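Long-range contact in virulence-associated protein I (Coxiella burnetii, PDB 3TRB), which probably binds DNA through a helix-turn-helix domain, as the HigA-family antidote (antitoxin) of an addiction module: residues A[13-19]-A[47-52]. Residues are numbered along the deposited sequence; the frame is centred on the assembly and turned at random. Where two conformers were deposited one is given.
Sequences HPGEILA and ILNGAR
His13 lays one face of its imidazole ring over Gly50, whose CA sits 3.4 Å from the ring centroid, 10° off the normal, a CH-pi contact. The ring is held by N-capping helix 14-24: with chi1 t, His13 ND1 accepts from Gly15 N at 3.0 Å, and His13 NE2 lies 3.1 Å from Arg52 O. Helix 41-48 ends in a Schellman motif, with Gly50 at phi 70° and Gly50 N bonded back to Ile47 O (3.1 Å). The closest CA pair is Gly15 and Leu48, 4.0 Å apart; Gly15 CA makes a CH···O contact with Ile47 O at 3.1 Å, and a CB on Gly15 would run into that oxygen. One turn after Gly15, Leu18 and Ala19 receive Leu48 (m, t), whose CD2 comes back to 3.9 Å from Leu18 CG and 4.1 Å from Ala19 CB. The N-terminus of helix 14-24 thus meets the C-terminus of helix 41-48 within an HTH_3-type bundle: Leu18 packs on Leu33, Leu62, Phe66 and Trp73, Ile47 touches Thr58 of helix 56-66, and Tyr80 of helix 70-96 packs edge-to-face with His13.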
ATOM      1  N   HIS A  13       7.034 -21.356 -14.586  1.00 26.67           N
ATOM      2  CA  HIS A  13       8.001 -21.358 -13.497  1.00 24.96           C
ATOM      3  C   HIS A  13       9.256 -20.611 -13.934  1.00 20.55           C
ATOM      4  O   HIS A  13       9.719 -20.777 -15.062  1.00 24.47           O
ATOM      5  CB  HIS A  13       8.346 -22.784 -13.061  1.00 24.47           C
ATOM      6  CG  HIS A  13       9.102 -22.849 -11.769  1.00 25.39           C
ATOM      7  ND1 HIS A  13      10.476 -22.786 -11.705  1.00 22.89           N
ATOM      8  CD2 HIS A  13       8.671 -22.959 -10.489  1.00 25.67           C
ATOM      9  CE1 HIS A  13      10.861 -22.859 -10.443  1.00 20.82           C
ATOM     10  NE2 HIS A  13       9.785 -22.965  -9.685  1.00 25.24           N
ATOM     11  N   PRO A  14       9.804 -19.773 -13.043  1.00 23.73           N
ATOM     12  CA  PRO A  14      11.003 -18.987 -13.349  1.00 24.14           C
ATOM     13  C   PRO A  14      12.133 -19.850 -13.909  1.00 23.39           C
ATOM     14  O   PRO A  14      12.905 -19.382 -14.745  1.00 25.30           O
ATOM     15  CB  PRO A  14      11.395 -18.415 -11.986  1.00 21.68           C
ATOM     16  CG  PRO A  14      10.108 -18.311 -11.252  1.00 23.09           C
ATOM     17  CD  PRO A  14       9.302 -19.505 -11.684  1.00 22.79           C
ATOM     18  N   GLY A  15      12.222 -21.094 -13.450  1.00 21.90           N
ATOM     19  CA  GLY A  15      13.245 -22.008 -13.923  1.00 22.45           C
ATOM     20  C   GLY A  15      13.175 -22.228 -15.422  1.00 24.55           C
ATOM     21  O   GLY A  15      14.192 -22.465 -16.073  1.00 24.74           O
ATOM     22  N   GLU A  16      11.966 -22.156 -15.969  1.00 25.80           N
ATOM     23  CA  GLU A  16      11.766 -22.266 -17.408  1.00 28.54           C
ATOM     24  C   GLU A  16      12.482 -21.131 -18.124  1.00 26.37           C
ATOM     25  O   GLU A  16      13.193 -21.346 -19.105  1.00 25.44           O
ATOM     26  CB  GLU A  16      10.276 -22.208 -17.743  1.00 30.02           C
ATOM     27  CG  GLU A  16       9.726 -23.456 -18.400  1.00 36.57           C
ATOM     28  CD  GLU A  16       8.364 -23.223 -19.016  1.00 40.52           C
ATOM     29  OE1 GLU A  16       8.253 -22.339 -19.893  1.00 36.26           O
ATOM     30  OE2 GLU A  16       7.402 -23.912 -18.620  1.00 46.28           O
ATOM     31  N   ILE A  17      12.276 -19.919 -17.625  1.00 22.15           N
ATOM     32  CA  ILE A  17      12.872 -18.727 -18.209  1.00 25.53           C
ATOM     33  C   ILE A  17      14.382 -18.708 -17.988  1.00 26.68           C
ATOM     34  O   ILE A  17      15.142 -18.298 -18.867  1.00 24.87           O
ATOM     35  CB  ILE A  17      12.237 -17.456 -17.622  1.00 30.03           C
ATOM     36  CG1 ILE A  17      10.722 -17.478 -17.847  1.00 30.66           C
ATOM     37  CG2 ILE A  17      12.862 -16.213 -18.233  1.00 31.33           C
ATOM     38  CD1 ILE A  17       9.990 -16.307 -17.237  1.00 32.76           C
ATOM     39  N   LEU A  18      14.810 -19.159 -16.815  1.00 25.26           N
ATOM     40  CA  LEU A  18      16.230 -19.254 -16.508  1.00 24.36           C
ATOM     41  C   LEU A  18      16.921 -20.208 -17.474  1.00 25.22           C
ATOM     42  O   LEU A  18      18.012 -19.920 -17.973  1.00 25.36           O
ATOM     43  CB  LEU A  18      16.436 -19.718 -15.064  1.00 24.65           C
ATOM     44  CG  LEU A  18      17.881 -19.859 -14.580  1.00 28.27           C
ATOM     45  CD1 LEU A  18      18.644 -18.561 -14.785  1.00 29.94           C
ATOM     46  CD2 LEU A  18      17.917 -20.284 -13.118  1.00 25.57           C
ATOM     47  N   ALA A  19      16.277 -21.341 -17.742  1.00 21.18           N
ATOM     48  CA  ALA A  19      16.818 -22.338 -18.657  1.00 23.84           C
ATOM     49  C   ALA A  19      17.029 -21.751 -20.049  1.00 24.74           C
ATOM     50  O   ALA A  19      18.077 -21.949 -20.661  1.00 27.30           O
ATOM     51  CB  ALA A  19      15.896 -23.549 -18.724  1.00 25.99           C
ATOM     52  N   ILE A  47      15.681 -25.311  -9.166  1.00 23.79           N
ATOM     53  CA  ILE A  47      14.976 -24.183  -9.764  1.00 23.75           C
ATOM     54  C   ILE A  47      14.663 -24.461 -11.230  1.00 23.55           C
ATOM     55  O   ILE A  47      13.557 -24.193 -11.699  1.00 21.23           O
ATOM     56  CB  ILE A  47      15.796 -22.883  -9.650  1.00 23.21           C
ATOM     57  CG1 ILE A  47      15.944 -22.476  -8.182  1.00 25.01           C
ATOM     58  CG2 ILE A  47      15.146 -21.770 -10.458  1.00 19.65           C
ATOM     59  CD1 ILE A  47      16.863 -21.293  -7.967  1.00 25.27           C
ATOM     60  N   LEU A  48      15.638 -25.009 -11.946  1.00 29.34           N
ATOM     61  CA  LEU A  48      15.458 -25.338 -13.356  1.00 31.59           C
ATOM     62  C   LEU A  48      14.348 -26.364 -13.560  1.00 33.95           C
ATOM     63  O   LEU A  48      13.622 -26.316 -14.553  1.00 36.65           O
ATOM     64  CB  LEU A  48      16.766 -25.858 -13.957  1.00 32.23           C
ATOM     65  CG  LEU A  48      17.906 -24.846 -14.089  1.00 31.17           C
ATOM     66  CD1 LEU A  48      19.171 -25.519 -14.600  1.00 29.28           C
ATOM     67  CD2 LEU A  48      17.498 -23.699 -15.002  1.00 34.26           C
ATOM     68  N   ASN A  49      14.220 -27.292 -12.615  1.00 35.32           N
ATOM     69  CA  ASN A  49      13.213 -28.345 -12.714  1.00 38.38           C
ATOM     70  C   ASN A  49      11.871 -27.948 -12.103  1.00 41.36           C
ATOM     71  O   ASN A  49      10.938 -28.751 -12.056  1.00 45.43           O
ATOM     72  CB  ASN A  49      13.721 -29.640 -12.074  1.00 39.59           C
ATOM     73  CG  ASN A  49      14.930 -30.211 -12.793  1.00 43.83           C
ATOM     74  OD1 ASN A  49      15.139 -29.954 -13.980  1.00 47.61           O
ATOM     75  ND2 ASN A  49      15.727 -30.994 -12.079  1.00 41.80           N
ATOM     76  N   GLY A  50      11.780 -26.706 -11.637  1.00 39.27           N
ATOM     77  CA  GLY A  50      10.549 -26.195 -11.058  1.00 39.76           C
ATOM     78  C   GLY A  50      10.213 -26.830  -9.723  1.00 41.25           C
ATOM     79  O   GLY A  50       9.049 -26.885  -9.327  1.00 41.32           O
ATOM     80  N   ALA A  51      11.239 -27.308  -9.026  1.00 40.77           N
ATOM     81  CA  ALA A  51      11.050 -27.967  -7.740  1.00 39.78           C
ATOM     82  C   ALA A  51      11.341 -27.032  -6.571  1.00 38.55           C
ATOM     83  O   ALA A  51      11.090 -27.372  -5.419  1.00 42.94           O
ATOM     84  CB  ALA A  51      11.918 -29.217  -7.652  1.00 39.09           C
ATOM     85  N   ARG A  52      11.888 -25.860  -6.867  0.58 33.52           N
ATOM     86  CA  ARG A  52      12.139 -24.870  -5.829  0.58 29.30           C
ATOM     87  C   ARG A  52      11.907 -23.460  -6.355  0.58 27.30           C
ATOM     88  O   ARG A  52      11.985 -23.209  -7.556  0.58 26.43           O
ATOM     89  CB  ARG A  52      13.553 -25.012  -5.258  0.58 30.33           C
ATOM     90  CG  ARG A  52      13.771 -26.273  -4.426  0.58 33.19           C
ATOM     91  CD  ARG A  52      12.813 -26.350  -3.243  0.58 34.77           C
ATOM     92  NE  ARG A  52      13.093 -27.499  -2.384  0.58 37.60           N
ATOM     93  CZ  ARG A  52      12.549 -28.703  -2.534  0.58 43.13           C
ATOM     94  NH1 ARG A  52      11.686 -28.932  -3.512  0.58 42.58           N
ATOM     95  NH2 ARG A  52      12.867 -29.684  -1.701  0.58 46.54           N
TER